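Polyketide synthase (Synechococcus sp., PDB 4GOX) probably transfers a sulfuryl group from the donor PAPS to a substrate as the sulfotransferase domain of an olefin-forming polyketide synthase. Local coordinates at residues Trp15-His20 against Ser142-Asp147; Pro53-Leu58 against Ser74-Gly79. All blocks are in the same frame, centred on the assembly; numbering follows the deposited sequence.

Interaction 1: Trp15-His20 against Ser142-Asp147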
loop_
_atom_site.group_PDB
_atom_site.type_symbol
_atom_site.label_atom_id
_atom_site.label_comp_id
_atom_site.label_asym_id
_atom_site.label_seq_id
_atom_site.Cartn_x
_atom_site.Cartn_y
_atom_site.Cartn_z
ATOM N N TRP A 15 -4.969 -20.344 -5.373
ATOM C CA TRP A 15 -3.716 -20.104 -4.683
ATOM C C TRP A 15 -3.202 -21.407 -4.071
ATOM O O TRP A 15 -3.980 -22.169 -3.490
ATOM C CB TRP A 15 -3.891 -19.060 -3.559
ATOM C CG TRP A 15 -4.204 -17.655 -4.019
ATOM C CD1 TRP A 15 -5.299 -16.914 -3.693
ATOM C CD2 TRP A 15 -3.409 -16.840 -4.893
ATOM N NE1 TRP A 15 -5.260 -15.702 -4.344
ATOM C CE2 TRP A 15 -4.106 -15.629 -5.084
ATOM C CE3 TRP A 15 -2.185 -17.032 -5.566
ATOM C CZ2 TRP A 15 -3.599 -14.591 -5.873
ATOM C CZ3 TRP A 15 -1.685 -16.002 -6.345
ATOM C CH2 TRP A 15 -2.389 -14.799 -6.492
ATOM N N GLN A 16 -1.894 -21.656 -4.180
ATOM C CA GLN A 16 -1.262 -22.807 -3.543
ATOM C C GLN A 16 -1.295 -22.548 -2.028
ATOM O O GLN A 16 -0.837 -21.492 -1.555
ATOM C CB GLN A 16 0.192 -22.959 -4.018
ATOM C CG GLN A 16 0.902 -24.224 -3.544
ATOM C CD GLN A 16 0.305 -25.471 -4.139
ATOM O OE1 GLN A 16 0.571 -25.830 -5.295
ATOM N NE2 GLN A 16 -0.521 -26.154 -3.356
ATOM N N LYS A 17 -1.903 -23.479 -1.285
ATOM C CA LYS A 17 -1.980 -23.400 0.167
ATOM C C LYS A 17 -0.635 -23.874 0.716
ATOM O O LYS A 17 -0.223 -24.982 0.387
ATOM C CB LYS A 17 -3.147 -24.248 0.699
ATOM C CG LYS A 17 -4.470 -23.515 0.602
ATOM C CD LYS A 17 -5.637 -24.358 1.086
ATOM C CE LYS A 17 -6.861 -24.227 0.197
ATOM N NZ LYS A 17 -7.384 -22.833 0.130
ATOM N N PRO A 18 0.128 -23.031 1.454
ATOM C CA PRO A 18 1.438 -23.490 1.956
ATOM C C PRO A 18 1.288 -24.622 2.965
ATOM O O PRO A 18 0.256 -24.685 3.643
ATOM C CB PRO A 18 2.027 -22.232 2.604
ATOM C CG PRO A 18 0.848 -21.428 3.000
ATOM C CD PRO A 18 -0.183 -21.670 1.936
ATOM N N ASP A 19 2.300 -25.515 3.054
ATOM C CA ASP A 19 2.313 -26.652 3.985
ATOM C C ASP A 19 1.967 -26.179 5.396
ATOM O O ASP A 19 1.109 -26.772 6.057
ATOM C CB ASP A 19 3.671 -27.379 3.943
ATOM C CG ASP A 19 3.839 -28.367 2.789
ATOM O OD1 ASP A 19 2.984 -28.369 1.869
ATOM O OD2 ASP A 19 4.825 -29.141 2.809
ATOM N N HIS A 20 2.575 -25.049 5.802
ATOM C CA HIS A 20 2.319 -24.358 7.059
ATOM C C HIS A 20 2.239 -22.844 6.825
ATOM O O HIS A 20 3.128 -22.264 6.187
ATOM C CB HIS A 20 3.353 -24.712 8.150
ATOM C CG HIS A 20 4.759 -24.942 7.667
ATOM N ND1 HIS A 20 5.373 -26.188 7.792
ATOM C CD2 HIS A 20 5.642 -24.075 7.111
ATOM C CE1 HIS A 20 6.596 -26.038 7.301
ATOM N NE2 HIS A 20 6.805 -24.786 6.878
ATOM N N SER A 142 -3.382 -13.150 0.870
ATOM C CA SER A 142 -2.801 -12.808 2.171
ATOM C C SER A 142 -3.315 -13.716 3.284
ATOM O O SER A 142 -2.518 -14.256 4.046
ATOM C CB SER A 142 -3.039 -11.342 2.507
ATOM O OG SER A 142 -2.524 -11.066 3.799
ATOM N N GLU A 143 -4.634 -13.911 3.355
ATOM C CA GLU A 143 -5.225 -14.785 4.357
ATOM C C GLU A 143 -4.818 -16.244 4.152
ATOM O O GLU A 143 -4.765 -16.994 5.131
ATOM C CB GLU A 143 -6.747 -14.594 4.444
ATOM C CG GLU A 143 -7.096 -13.248 5.082
ATOM C CD GLU A 143 -6.614 -13.096 6.516
ATOM O OE1 GLU A 143 -7.061 -13.888 7.377
ATOM O OE2 GLU A 143 -5.773 -12.207 6.777
ATOM N N ILE A 144 -4.464 -16.628 2.902
ATOM C CA ILE A 144 -3.943 -17.959 2.597
ATOM C C ILE A 144 -2.498 -18.108 3.119
ATOM O O ILE A 144 -2.168 -19.123 3.726
ATOM C CB ILE A 144 -4.113 -18.296 1.076
ATOM C CG1 ILE A 144 -5.548 -18.834 0.819
ATOM C CG2 ILE A 144 -3.068 -19.315 0.571
ATOM C CD1 ILE A 144 -6.106 -18.630 -0.564
ATOM N N LEU A 145 -1.649 -17.093 2.908
ATOM C CA LEU A 145 -0.225 -17.139 3.292
ATOM C C LEU A 145 0.114 -16.869 4.758
ATOM O O LEU A 145 1.102 -17.414 5.249
ATOM C CB LEU A 145 0.612 -16.169 2.430
ATOM C CG LEU A 145 0.643 -16.379 0.911
ATOM C CD1 LEU A 145 1.325 -15.195 0.235
ATOM C CD2 LEU A 145 1.320 -17.707 0.529
ATOM N N PHE A 146 -0.654 -16.001 5.430
ATOM C CA PHE A 146 -0.348 -15.524 6.784
ATOM C C PHE A 146 -1.401 -15.787 7.841
ATOM O O PHE A 146 -2.599 -15.701 7.563
ATOM C CB PHE A 146 -0.082 -14.012 6.740
ATOM C CG PHE A 146 0.901 -13.581 5.680
ATOM C CD1 PHE A 146 2.269 -13.784 5.850
ATOM C CD2 PHE A 146 0.465 -12.926 4.531
ATOM C CE1 PHE A 146 3.176 -13.382 4.871
ATOM C CE2 PHE A 146 1.375 -12.510 3.565
ATOM C CZ PHE A 146 2.723 -12.750 3.737
ATOM N N ASP A 147 -0.942 -16.008 9.080
ATOM C CA ASP A 147 -1.802 -16.219 10.245
ATOM C C ASP A 147 -2.197 -14.896 10.857
ATOM O O ASP A 147 -3.338 -14.735 11.288
ATOM C CB ASP A 147 -1.035 -16.997 11.336
ATOM C CG ASP A 147 -1.046 -18.512 11.252
ATOM O OD1 ASP A 147 -0.244 -19.146 11.975
ATOM O OD2 ASP A 147 -1.908 -19.070 10.521
#
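Ile144, near the end of helix 136-145, sends its two branches to different residues of the N-terminal segment Trp15-His20. With CG1 anti to its own carbonyl carbon (chi1 -83°), CG2 falls anti to the backbone N, and the branches diverge. The longer one ends at Trp15, where CD1 of Ile144 sits 3.7 Å from CD1 of the indole, at the ring edge and near its plane, and also packs against Trp15 CB. The two side chains cross at about a right angle. The indole also stacks with His137 and His141 of the same helix, and its NE1 hydrogen-bonds to the His137 carbonyl. The shorter branch, CG2, rests 3.8 Å from the Gln16 carbonyl O and 4.0 Å from CD of Pro18. That same CD lies 3.7 Å from the Ile144 carbonyl O, so the proline ring sits over the last turn of the helix. In this P-loop-type sulfotransferase fold, helix 136-145 belongs to the crossover between parallel strands 124-129 and 149-155, and the segment lies across its C-terminal end before the chain enters strand 26-30. Beyond Ile144 the fit slackens: Pro18 CD comes within only 4.5 Å of CD2 of the buried Leu145. Lys17 lies alongside Ile144 at the exposed margin, its CG 4.4 Å from CG2 and its NZ equally far from CD1. The CB of Gln16 points away from the helix. Polar ties lie next to this apolar patch, where Lys21 NZ bonds to the Glu143 carbonyl and Asn22 makes a backbone bond with Leu145.

Interaction 2: Pro53-Leu58 against Ser74-Gly79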
loop_
_atom_site.group_PDB
_atom_site.type_symbol
_atom_site.label_atom_id
_atom_site.label_comp_id
_atom_site.label_asym_id
_atom_site.label_seq_id
_atom_site.Cartn_x
_atom_site.Cartn_y
_atom_site.Cartn_z
ATOM N N PRO A 53 9.322 -0.395 2.836
ATOM C CA PRO A 53 10.015 -0.064 1.584
ATOM C C PRO A 53 9.095 0.416 0.469
ATOM O O PRO A 53 7.881 0.312 0.624
ATOM C CB PRO A 53 10.666 -1.411 1.202
ATOM C CG PRO A 53 9.717 -2.432 1.727
ATOM C CD PRO A 53 9.181 -1.864 3.005
ATOM N N PRO A 54 9.637 0.845 -0.706
ATOM C CA PRO A 54 8.754 1.131 -1.854
ATOM C C PRO A 54 8.102 -0.179 -2.343
ATOM O O PRO A 54 8.581 -1.260 -2.002
ATOM C CB PRO A 54 9.706 1.700 -2.908
ATOM C CG PRO A 54 11.053 1.257 -2.517
ATOM C CD PRO A 54 11.067 1.020 -1.058
ATOM N N GLU A 55 6.987 -0.081 -3.081
ATOM C CA GLU A 55 6.166 -1.204 -3.571
ATOM C C GLU A 55 6.905 -2.484 -3.962
ATOM O O GLU A 55 7.578 -2.519 -4.998
ATOM C CB GLU A 55 5.257 -0.754 -4.725
ATOM C CG GLU A 55 3.998 -0.067 -4.232
ATOM C CD GLU A 55 3.425 0.984 -5.153
ATOM O OE1 GLU A 55 3.172 2.108 -4.667
ATOM O OE2 GLU A 55 3.127 0.658 -6.326
ATOM N N LEU A 56 6.776 -3.526 -3.110
ATOM C CA LEU A 56 7.317 -4.872 -3.349
ATOM C C LEU A 56 6.587 -5.578 -4.490
ATOM O O LEU A 56 7.212 -6.308 -5.267
ATOM C CB LEU A 56 7.226 -5.705 -2.052
ATOM C CG LEU A 56 8.025 -5.150 -0.849
ATOM C CD1 LEU A 56 7.593 -5.823 0.442
ATOM C CD2 LEU A 56 9.552 -5.360 -1.044
ATOM N N HIS A 57 5.242 -5.364 -4.601
ATOM C CA HIS A 57 4.392 -5.976 -5.633
ATOM C C HIS A 57 4.576 -7.499 -5.715
ATOM O O HIS A 57 4.964 -8.028 -6.754
ATOM C CB HIS A 57 4.526 -5.272 -7.018
ATOM C CG HIS A 57 3.280 -5.422 -7.855
ATOM N ND1 HIS A 57 2.038 -4.986 -7.394
ATOM C CD2 HIS A 57 3.104 -6.036 -9.051
ATOM C CE1 HIS A 57 1.170 -5.299 -8.344
ATOM N NE2 HIS A 57 1.764 -5.935 -9.359
ATOM N N LEU A 58 4.368 -8.186 -4.578
ATOM C CA LEU A 58 4.543 -9.647 -4.443
ATOM C C LEU A 58 3.215 -10.433 -4.373
ATOM O O LEU A 58 3.081 -11.471 -5.011
ATOM C CB LEU A 58 5.332 -9.929 -3.155
ATOM C CG LEU A 58 6.824 -9.514 -3.145
ATOM C CD1 LEU A 58 7.394 -9.565 -1.715
ATOM C CD2 LEU A 58 7.627 -10.416 -4.088
ATOM N N SER A 74 8.624 -3.950 -17.166
ATOM C CA SER A 74 8.011 -2.958 -16.281
ATOM C C SER A 74 8.814 -2.654 -15.028
ATOM O O SER A 74 9.368 -3.562 -14.390
ATOM C CB SER A 74 6.595 -3.386 -15.901
ATOM O OG SER A 74 6.006 -2.514 -14.948
ATOM N N HIS A 75 8.836 -1.372 -14.661
ATOM C CA HIS A 75 9.543 -0.898 -13.482
ATOM C C HIS A 75 8.797 -1.192 -12.182
ATOM O O HIS A 75 9.404 -1.113 -11.112
ATOM C CB HIS A 75 9.905 0.584 -13.630
ATOM C CG HIS A 75 10.728 0.873 -14.850
ATOM N ND1 HIS A 75 11.867 0.135 -15.151
ATOM C CD2 HIS A 75 10.556 1.816 -15.803
ATOM C CE1 HIS A 75 12.339 0.646 -16.275
ATOM N NE2 HIS A 75 11.588 1.661 -16.705
ATOM N N LEU A 76 7.492 -1.553 -12.268
ATOM C CA LEU A 76 6.659 -1.914 -11.121
ATOM C C LEU A 76 7.259 -3.161 -10.470
ATOM O O LEU A 76 7.534 -4.135 -11.160
ATOM C CB LEU A 76 5.187 -2.147 -11.570
ATOM C CG LEU A 76 4.179 -2.753 -10.548
ATOM C CD1 LEU A 76 3.991 -1.868 -9.287
ATOM C CD2 LEU A 76 2.829 -3.006 -11.205
ATOM N N GLY A 77 7.513 -3.093 -9.169
ATOM C CA GLY A 77 8.132 -4.190 -8.429
ATOM C C GLY A 77 9.615 -3.987 -8.130
ATOM O O GLY A 77 10.189 -4.727 -7.323
ATOM N N GLU A 78 10.243 -2.958 -8.754
ATOM C CA GLU A 78 11.646 -2.559 -8.529
ATOM C C GLU A 78 11.904 -2.229 -7.050
ATOM O O GLU A 78 13.061 -2.220 -6.617
ATOM C CB GLU A 78 12.026 -1.353 -9.399
ATOM C CG GLU A 78 12.722 -1.737 -10.692
ATOM C CD GLU A 78 12.800 -0.665 -11.764
ATOM O OE1 GLU A 78 12.678 0.539 -11.435
ATOM O OE2 GLU A 78 12.994 -1.038 -12.944
ATOM N N GLY A 79 10.831 -1.985 -6.297
ATOM C CA GLY A 79 10.891 -1.737 -4.865
ATOM C C GLY A 79 11.448 -2.925 -4.105
ATOM O O GLY A 79 11.993 -2.759 -3.006
#
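A type II turn, His75-Glu78, and the start of helix 79-88 pack against Pro54-His57, the loop that brings the Glu55 side chain to about 6 Å from the bound adenosine-3'-5'-diphosphate. Leu76, at the first corner, lays its CD2 over one face of the His57 imidazole, 3.8 Å from the ring centroid and 20° off the normal, a CH-pi contact displaced toward the NE2-CD2 rim. CG of His57 stands anti to the backbone N (chi1 -153°), which carries the ring toward Leu76; Phe61 meets the same ring with its plane steeply inclined. An alanine at His57 would probably leave a gap beside Leu76 and deprive Phe61 of its ring partner. The other Leu76 methyl, CD1, touches Glu55 OE2 at 4.0 Å, while OE1 pairs with Lys128. Gly77 passes beside the base of the His57 side chain, its CA 4.0 Å from CB. Closest of all is Gly79, whose CA approaches the Glu55 carbonyl O at 3.4 Å in a CA-H...O contact; a CB there would collide with the carbonyls of Pro54 and Glu55. Direct contact is apolar or C-H...O, and Arg67, bonding to the carbonyls of Leu56, His57 and Gly77, probably helps hold the loops together.

From the N terminus, the chain first lays down Trp15-His20, then runs through strand 26-30 and helix 37-45 to strand 50-51, an outermost strand of the parallel sheet. Just beyond it interaction 2 closes a short loop around helix 64-71, joining the loops at its ends. The chain then passes through three more helices and strand 124-129 before helix 136-145 returns to the N-terminal segment, closing the much longer loop of interaction 1, within which interaction 2 lies whole. Their centres are about 21 Å apart and they do not touch: interaction 1 ties the N-terminal lead-in to a sheet-flanking helix at the surface, interaction 2 a buried loop near the nucleotide to the start of helix 79-88.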